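Local coordinates for protein aminoglycoside 3'-phosphotransferase AphA1-IAB (Acinetobacter baumannii, PDB 4FEW) that transfers a phosphate from ATP to the 3'-hydroxyl of kanamycin and related aminoglycosides, conferring resistance to these antibiotics, at residues 40-45 / 53-58; 100-105 / 204-209. All coordinates share one frame; numbering follows the deposited sequence.

In the fold
Both contacts border the pocket that holds PP2, but they are built differently. Contact 1 is a buried two-strand pairing, the hairpin of strands 40-45 and 53-59 inside the five-stranded sheet of the N-terminal lobe. Contact 2, partly buried, lets the connector that follows strand 94-100 reach strand 205-208 in the small sheet of the other lobe. Six backbone bonds knit the first; the second has two, supplemented by a few carbon contacts. F54 of contact 1 offers PP2 an aromatic face, whereas I102 of contact 2 offers backbone N-H and C=O groups. The two join directly where F54 packs on A101 and L53 on T100.

Contact 1 (40-45 / 53-58); sequences TIYRLY and LFLKHG. With PP2 (1-tert-butyl-3-(4-chloro-phenyl)-1H-pyrazolo[3,4-D]pyrimidin-4-ylamine), chain H.
F54 and R43 meet on the PP2 side of the hairpin: the aliphatic part of R43 runs past the ring, CG 3.8 Å from F54 CE1, before the chain bends at chi3 (68°) and takes the guanidinium away to E52. I41 comes at the same ring obliquely, its CG2 3.8 Å from F54 CD1. This is the tight part. One face of the F54 ring lies on the bicyclic core of PP2, with F54 CE2 3.4 Å from C6, while I41 CD1 presses on the tert-butyl carbon C24 at 3.5 Å. Beneath them, three antiparallel pairs supply six backbone bonds; Y42 N to L55 O, at 2.7 Å and 175°, is nearly straight.

On the reverse face, L44 and L53 pack CB to CB. The Y42/H57 end is partly exposed: a water bridges Y42 OH (3.1 Å) and H57 ND1 (2.8 Å), H57 NE2 is bonded to D94, and W29 and W96 flank the two rings.

Ring face and carbon thus hold the flat ligand, while K56 is drawn to E69 and D217, consistent with the lysine-glutamate pair of kinase-like folds, its side chain about 9 Å from that of D199, the probable proton acceptor.

Contact 2 (100-105 / 204-209); sequences TAIPGK and NLIFDE. With PP2 (1-tert-butyl-3-(4-chloro-phenyl)-1H-pyrazolo[3,4-D]pyrimidin-4-ylamine), chain H.
The carbonyl of P103 is buried against strand 205-208 with no polar partner: what it meets is carbon, D208 CB at 3.5 Å and I206 CG2 at 3.6 Å. At G104, next along, phi is 126° and the backbone turns so that CA sits 3.2 Å from F207 O in a C-H...O contact. Such an approach depends on there being no side chain, since F207 O and D208 CB take up the place where one would begin. That same oxygen also accepts the N-H of K105, so one carbonyl serves two neighbouring residues of the connector.

From there the chain falls into step with the strand. K105 and F207 form an antiparallel hydrogen-bonded pair, the return bond running from F207 N to K105 O at 2.7 Å. Both side chains lie on the same face, over helix 107-113: K105 touches V110 and reaches a salt bridge with E113, while F207 packs on A107 and V110 and on to helix 118-133. D208 keeps its carboxylate on the connector's side, CG trans to the backbone N (chi1 -175°), which lays it alongside P103 and G104.

The apolar link is between two isoleucines. I102 and I206 cross at an angle, meeting CG2 to CG2 at 3.8 Å, while I206 CD1 lies on the side of the ligand away from F54, 4.3 Å from PP2 N25, near the amino group and the chlorophenyl ring rather than under the bicycle.

I102 also grips the ligand with its backbone. Its N-H points at PP2 N4, 2.9 Å away and nearly straight at 167°, and its carbonyl receives the amino group N25 at 3.0 Å. The aminopyrimidine is therefore fixed along one edge, in the manner expected for an adenine. A connector between lobes that reads this edge, pinned to a strand of the larger lobe, is the hinge of the protein-kinase-like fold shared by aminoglycoside phosphotransferases.

Contact 1 (40-45 / 53-58)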
loop_
_atom_site.group_PDB
_atom_site.type_symbol
_atom_site.label_atom_id
_atom_site.label_comp_id
_atom_site.label_asym_id
_atom_site.label_seq_id
_atom_site.Cartn_x
_atom_site.Cartn_y
_atom_site.Cartn_z
ATOM N N THR A 40 4.198 14.365 0.652
ATOM C CA THR A 40 5.392 14.693 -0.109
ATOM C C THR A 40 6.438 13.600 0.122
ATOM O O THR A 40 6.656 13.160 1.254
ATOM C CB THR A 40 5.936 16.068 0.285
ATOM O OG1 THR A 40 4.877 17.026 0.199
ATOM C CG2 THR A 40 7.071 16.484 -0.633
ATOM N N ILE A 41 7.058 13.125 -0.951
ATOM C CA ILE A 41 8.067 12.081 -0.810
ATOM C C ILE A 41 9.452 12.555 -1.210
ATOM O O ILE A 41 9.648 13.053 -2.317
ATOM C CB ILE A 41 7.714 10.822 -1.603
ATOM C CG1 ILE A 41 6.410 10.233 -1.078
ATOM C CG2 ILE A 41 8.838 9.788 -1.480
ATOM C CD1 ILE A 41 5.945 9.044 -1.853
ATOM N N TYR A 42 10.404 12.402 -0.291
ATOM C CA TYR A 42 11.802 12.705 -0.570
ATOM C C TYR A 42 12.642 11.440 -0.615
ATOM O O TYR A 42 12.495 10.542 0.222
ATOM C CB TYR A 42 12.394 13.650 0.478
ATOM C CG TYR A 42 11.686 14.978 0.601
ATOM C CD1 TYR A 42 11.928 16.013 -0.297
ATOM C CD2 TYR A 42 10.784 15.202 1.628
ATOM C CE1 TYR A 42 11.277 17.226 -0.175
ATOM C CE2 TYR A 42 10.134 16.409 1.756
ATOM C CZ TYR A 42 10.377 17.418 0.857
ATOM O OH TYR A 42 9.711 18.614 1.006
ATOM N N ARG A 43 13.529 11.379 -1.599
ATOM C CA ARG A 43 14.510 10.312 -1.665
ATOM C C ARG A 43 15.841 10.889 -1.200
ATOM O O ARG A 43 16.242 11.980 -1.626
ATOM C CB ARG A 43 14.614 9.754 -3.089
ATOM C CG ARG A 43 15.417 8.463 -3.211
ATOM C CD ARG A 43 15.333 7.886 -4.626
ATOM N NE ARG A 43 16.019 8.733 -5.602
ATOM C CZ ARG A 43 17.270 8.539 -6.011
ATOM N NH1 ARG A 43 17.824 9.362 -6.898
ATOM N NH2 ARG A 43 17.969 7.516 -5.535
ATOM N N LEU A 44 16.499 10.165 -0.297
ATOM C CA LEU A 44 17.792 10.566 0.243
ATOM C C LEU A 44 18.844 9.583 -0.252
ATOM O O LEU A 44 18.741 8.382 -0.022
ATOM C CB LEU A 44 17.758 10.583 1.770
ATOM C CG LEU A 44 17.122 11.797 2.449
ATOM C CD1 LEU A 44 15.624 11.869 2.220
ATOM C CD2 LEU A 44 17.428 11.785 3.932
ATOM N N TYR A 45 19.853 10.091 -0.944
ATOM C CA TYR A 45 20.777 9.218 -1.649
ATOM C C TYR A 45 22.127 9.882 -1.742
ATOM O O TYR A 45 22.280 11.044 -1.366
ATOM C CB TYR A 45 20.258 8.951 -3.061
ATOM C CG TYR A 45 20.283 10.181 -3.960
ATOM C CD1 TYR A 45 19.298 11.162 -3.865
ATOM C CD2 TYR A 45 21.288 10.359 -4.900
ATOM C CE1 TYR A 45 19.319 12.289 -4.688
ATOM C CE2 TYR A 45 21.318 11.479 -5.723
ATOM C CZ TYR A 45 20.332 12.438 -5.615
ATOM O OH TYR A 45 20.369 13.547 -6.432
ATOM N N LEU A 53 17.581 6.393 1.791
ATOM C CA LEU A 53 16.399 6.543 2.653
ATOM C C LEU A 53 15.229 7.164 1.904
ATOM O O LEU A 53 15.407 7.790 0.854
ATOM C CB LEU A 53 16.713 7.428 3.863
ATOM C CG LEU A 53 17.911 7.055 4.728
ATOM C CD1 LEU A 53 18.083 8.046 5.862
ATOM C CD2 LEU A 53 17.726 5.647 5.263
ATOM N N PHE A 54 14.031 7.000 2.458
ATOM C CA PHE A 54 12.884 7.780 2.010
ATOM C C PHE A 54 12.308 8.578 3.168
ATOM O O PHE A 54 12.234 8.084 4.290
ATOM C CB PHE A 54 11.814 6.891 1.373
ATOM C CG PHE A 54 12.106 6.537 -0.063
ATOM C CD1 PHE A 54 11.724 7.385 -1.090
ATOM C CD2 PHE A 54 12.778 5.366 -0.384
ATOM C CE1 PHE A 54 12.008 7.072 -2.415
ATOM C CE2 PHE A 54 13.053 5.041 -1.699
ATOM C CZ PHE A 54 12.675 5.900 -2.719
ATOM N N LEU A 55 11.930 9.822 2.894
ATOM C CA LEU A 55 11.234 10.649 3.874
ATOM C C LEU A 55 9.864 11.047 3.338
ATOM O O LEU A 55 9.755 11.610 2.255
ATOM C CB LEU A 55 12.055 11.893 4.215
ATOM C CG LEU A 55 11.454 12.875 5.226
ATOM C CD1 LEU A 55 11.251 12.215 6.582
ATOM C CD2 LEU A 55 12.347 14.098 5.362
ATOM N N LYS A 56 8.824 10.729 4.095
ATOM C CA LYS A 56 7.465 11.113 3.757
ATOM C C LYS A 56 7.030 12.225 4.689
ATOM O O LYS A 56 7.233 12.126 5.893
ATOM C CB LYS A 56 6.512 9.940 3.959
ATOM C CG LYS A 56 6.245 9.089 2.742
ATOM C CD LYS A 56 5.004 8.237 2.962
ATOM C CE LYS A 56 4.802 7.237 1.843
ATOM N NZ LYS A 56 3.428 6.658 1.922
ATOM N N HIS A 57 6.421 13.272 4.140
ATOM C CA HIS A 57 5.886 14.354 4.958
ATOM C C HIS A 57 4.421 14.576 4.645
ATOM O O HIS A 57 4.063 14.951 3.520
ATOM C CB HIS A 57 6.655 15.662 4.717
ATOM C CG HIS A 57 6.068 16.852 5.421
ATOM N ND1 HIS A 57 6.186 18.140 4.941
ATOM C CD2 HIS A 57 5.370 16.947 6.581
ATOM C CE1 HIS A 57 5.583 18.976 5.768
ATOM N NE2 HIS A 57 5.073 18.277 6.769
ATOM N N GLY A 58 3.579 14.384 5.651
ATOM C CA GLY A 58 2.164 14.662 5.515
ATOM C C GLY A 58 1.760 15.847 6.368
ATOM O O GLY A 58 2.159 15.938 7.528
HETATM C C1 PP2 H . 9.781 3.361 -0.922
HETATM N N2 PP2 H . 10.030 2.927 0.324
HETATM C C3 PP2 H . 10.974 2.038 0.536
HETATM N N4 PP2 H . 11.688 1.547 -0.460
HETATM C C5 PP2 H . 11.492 1.923 -1.727
HETATM C C6 PP2 H . 10.502 2.869 -2.002
HETATM C C8 PP2 H . 9.958 3.550 -3.105
HETATM N N9 PP2 H . 8.999 4.351 -2.642
HETATM N N10 PP2 H . 8.906 4.242 -1.415
HETATM C C11 PP2 H . 10.302 3.465 -4.453
HETATM C C12 PP2 H . 11.302 2.637 -4.937
HETATM C C13 PP2 H . 11.617 2.592 -6.284
HETATM C C14 PP2 H . 10.922 3.398 -7.171
HETATM C C15 PP2 H . 9.919 4.241 -6.706
HETATM C C16 PP2 H . 9.614 4.276 -5.350
HETATM C C22 PP2 H . 7.909 4.999 -0.611
HETATM C C23 PP2 H . 8.639 5.941 0.337
HETATM C C24 PP2 H . 7.033 5.771 -1.594
HETATM C C25 PP2 H . 7.035 4.010 0.179
HETATM N N25 PP2 H . 12.270 1.365 -2.646
HETATM CL CL PP2 H . 11.310 3.340 -8.853
HETATM O O HOH W 1 7.170 19.273 2.590
#

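Contact 2 (100-105 / 204-209)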
loop_
_atom_site.group_PDB
_atom_site.type_symbol
_atom_site.label_atom_id
_atom_site.label_comp_id
_atom_site.label_asym_id
_atom_site.label_seq_id
_atom_site.Cartn_x
_atom_site.Cartn_y
_atom_site.Cartn_z
ATOM N N THR A 100 14.186 3.261 5.629
ATOM C CA THR A 100 15.240 2.762 4.742
ATOM C C THR A 100 14.613 2.226 3.466
ATOM O O THR A 100 13.575 1.570 3.506
ATOM C CB THR A 100 16.086 1.634 5.375
ATOM O OG1 THR A 100 15.280 0.458 5.538
ATOM C CG2 THR A 100 16.677 2.070 6.719
ATOM N N ALA A 101 15.245 2.514 2.334
ATOM C CA ALA A 101 14.726 2.063 1.053
ATOM C C ALA A 101 14.957 0.569 0.903
ATOM O O ALA A 101 15.923 0.021 1.425
ATOM C CB ALA A 101 15.385 2.834 -0.109
ATOM N N ILE A 102 14.040 -0.092 0.214
ATOM C CA ILE A 102 14.291 -1.435 -0.255
ATOM C C ILE A 102 14.921 -1.310 -1.635
ATOM O O ILE A 102 14.284 -0.829 -2.570
ATOM C CB ILE A 102 12.993 -2.226 -0.342
ATOM C CG1 ILE A 102 12.348 -2.315 1.041
ATOM C CG2 ILE A 102 13.263 -3.615 -0.897
ATOM C CD1 ILE A 102 11.068 -3.099 1.040
ATOM N N PRO A 103 16.185 -1.717 -1.762
ATOM C CA PRO A 103 16.888 -1.569 -3.043
ATOM C C PRO A 103 16.222 -2.357 -4.166
ATOM O O PRO A 103 15.669 -3.424 -3.923
ATOM C CB PRO A 103 18.296 -2.109 -2.748
ATOM C CG PRO A 103 18.145 -2.967 -1.531
ATOM C CD PRO A 103 16.992 -2.410 -0.741
ATOM N N GLY A 104 16.251 -1.816 -5.379
ATOM C CA GLY A 104 15.727 -2.518 -6.538
ATOM C C GLY A 104 14.704 -1.729 -7.333
ATOM O O GLY A 104 14.612 -0.504 -7.215
ATOM N N LYS A 105 13.924 -2.445 -8.139
ATOM C CA LYS A 105 12.919 -1.840 -8.995
ATOM C C LYS A 105 11.533 -2.394 -8.676
ATOM O O LYS A 105 11.408 -3.490 -8.128
ATOM C CB LYS A 105 13.263 -2.103 -10.470
ATOM C CG LYS A 105 14.636 -1.601 -10.909
ATOM C CD LYS A 105 15.045 -2.247 -12.229
ATOM C CE LYS A 105 16.441 -1.829 -12.654
ATOM N NZ LYS A 105 16.952 -2.714 -13.737
ATOM N N ASN A 204 4.035 -1.394 -5.890
ATOM C CA ASN A 204 4.323 -1.539 -4.462
ATOM C C ASN A 204 5.056 -2.814 -4.047
ATOM O O ASN A 204 5.162 -3.133 -2.854
ATOM C CB ASN A 204 3.033 -1.375 -3.670
ATOM C CG ASN A 204 2.564 0.043 -3.674
ATOM O OD1 ASN A 204 3.381 0.943 -3.822
ATOM N ND2 ASN A 204 1.251 0.267 -3.535
ATOM N N LEU A 205 5.559 -3.533 -5.040
ATOM C CA LEU A 205 6.353 -4.723 -4.817
ATOM C C LEU A 205 7.702 -4.515 -5.454
ATOM O O LEU A 205 7.793 -4.065 -6.595
ATOM C CB LEU A 205 5.631 -5.936 -5.391
ATOM C CG LEU A 205 4.416 -6.134 -4.471
ATOM C CD1 LEU A 205 3.169 -6.526 -5.207
ATOM C CD2 LEU A 205 4.754 -7.127 -3.363
ATOM N N ILE A 206 8.754 -4.843 -4.715
ATOM C CA ILE A 206 10.111 -4.495 -5.136
ATOM C C ILE A 206 10.970 -5.711 -5.474
ATOM O O ILE A 206 11.125 -6.624 -4.659
ATOM C CB ILE A 206 10.782 -3.628 -4.060
ATOM C CG1 ILE A 206 9.895 -2.405 -3.761
ATOM C CG2 ILE A 206 12.169 -3.216 -4.488
ATOM C CD1 ILE A 206 9.857 -1.393 -4.869
ATOM N N PHE A 207 11.513 -5.719 -6.689
ATOM C CA PHE A 207 12.378 -6.796 -7.149
ATOM C C PHE A 207 13.802 -6.281 -7.124
ATOM O O PHE A 207 14.040 -5.111 -7.408
ATOM C CB PHE A 207 12.014 -7.226 -8.579
ATOM C CG PHE A 207 10.836 -8.164 -8.659
ATOM C CD1 PHE A 207 9.547 -7.691 -8.534
ATOM C CD2 PHE A 207 11.031 -9.530 -8.856
ATOM C CE1 PHE A 207 8.460 -8.556 -8.594
ATOM C CE2 PHE A 207 9.959 -10.398 -8.920
ATOM C CZ PHE A 207 8.667 -9.913 -8.793
ATOM N N ASP A 208 14.744 -7.142 -6.763
ATOM C CA ASP A 208 16.157 -6.799 -6.864
ATOM C C ASP A 208 16.906 -8.034 -7.307
ATOM O O ASP A 208 16.738 -9.109 -6.726
ATOM C CB ASP A 208 16.702 -6.296 -5.533
ATOM C CG ASP A 208 18.137 -5.812 -5.637
ATOM O OD1 ASP A 208 18.536 -5.373 -6.736
ATOM O OD2 ASP A 208 18.864 -5.872 -4.620
ATOM N N GLU A 209 17.712 -7.881 -8.353
ATOM C CA GLU A 209 18.474 -8.995 -8.904
ATOM C C GLU A 209 17.584 -10.208 -9.192
ATOM O O GLU A 209 17.951 -11.343 -8.884
ATOM C CB GLU A 209 19.610 -9.375 -7.955
ATOM C CG GLU A 209 20.613 -8.254 -7.748
ATOM C CD GLU A 209 21.816 -8.680 -6.929
ATOM O OE1 GLU A 209 21.752 -9.745 -6.275
ATOM O OE2 GLU A 209 22.831 -7.950 -6.945
HETATM C C1 PP2 H . 9.781 3.361 -0.922
HETATM N N2 PP2 H . 10.030 2.927 0.324
HETATM C C3 PP2 H . 10.974 2.038 0.536
HETATM N N4 PP2 H . 11.688 1.547 -0.460
HETATM C C5 PP2 H . 11.492 1.923 -1.727
HETATM C C6 PP2 H . 10.502 2.869 -2.002
HETATM C C8 PP2 H . 9.958 3.550 -3.105
HETATM N N9 PP2 H . 8.999 4.351 -2.642
HETATM N N10 PP2 H . 8.906 4.242 -1.415
HETATM C C11 PP2 H . 10.302 3.465 -4.453
HETATM C C12 PP2 H . 11.302 2.637 -4.937
HETATM C C13 PP2 H . 11.617 2.592 -6.284
HETATM C C14 PP2 H . 10.922 3.398 -7.171
HETATM C C15 PP2 H . 9.919 4.241 -6.706
HETATM C C16 PP2 H . 9.614 4.276 -5.350
HETATM C C22 PP2 H . 7.909 4.999 -0.611
HETATM C C23 PP2 H . 8.639 5.941 0.337
HETATM C C24 PP2 H . 7.033 5.771 -1.594
HETATM C C25 PP2 H . 7.035 4.010 0.179
HETATM N N25 PP2 H . 12.270 1.365 -2.646
HETATM CL CL PP2 H . 11.310 3.340 -8.853
#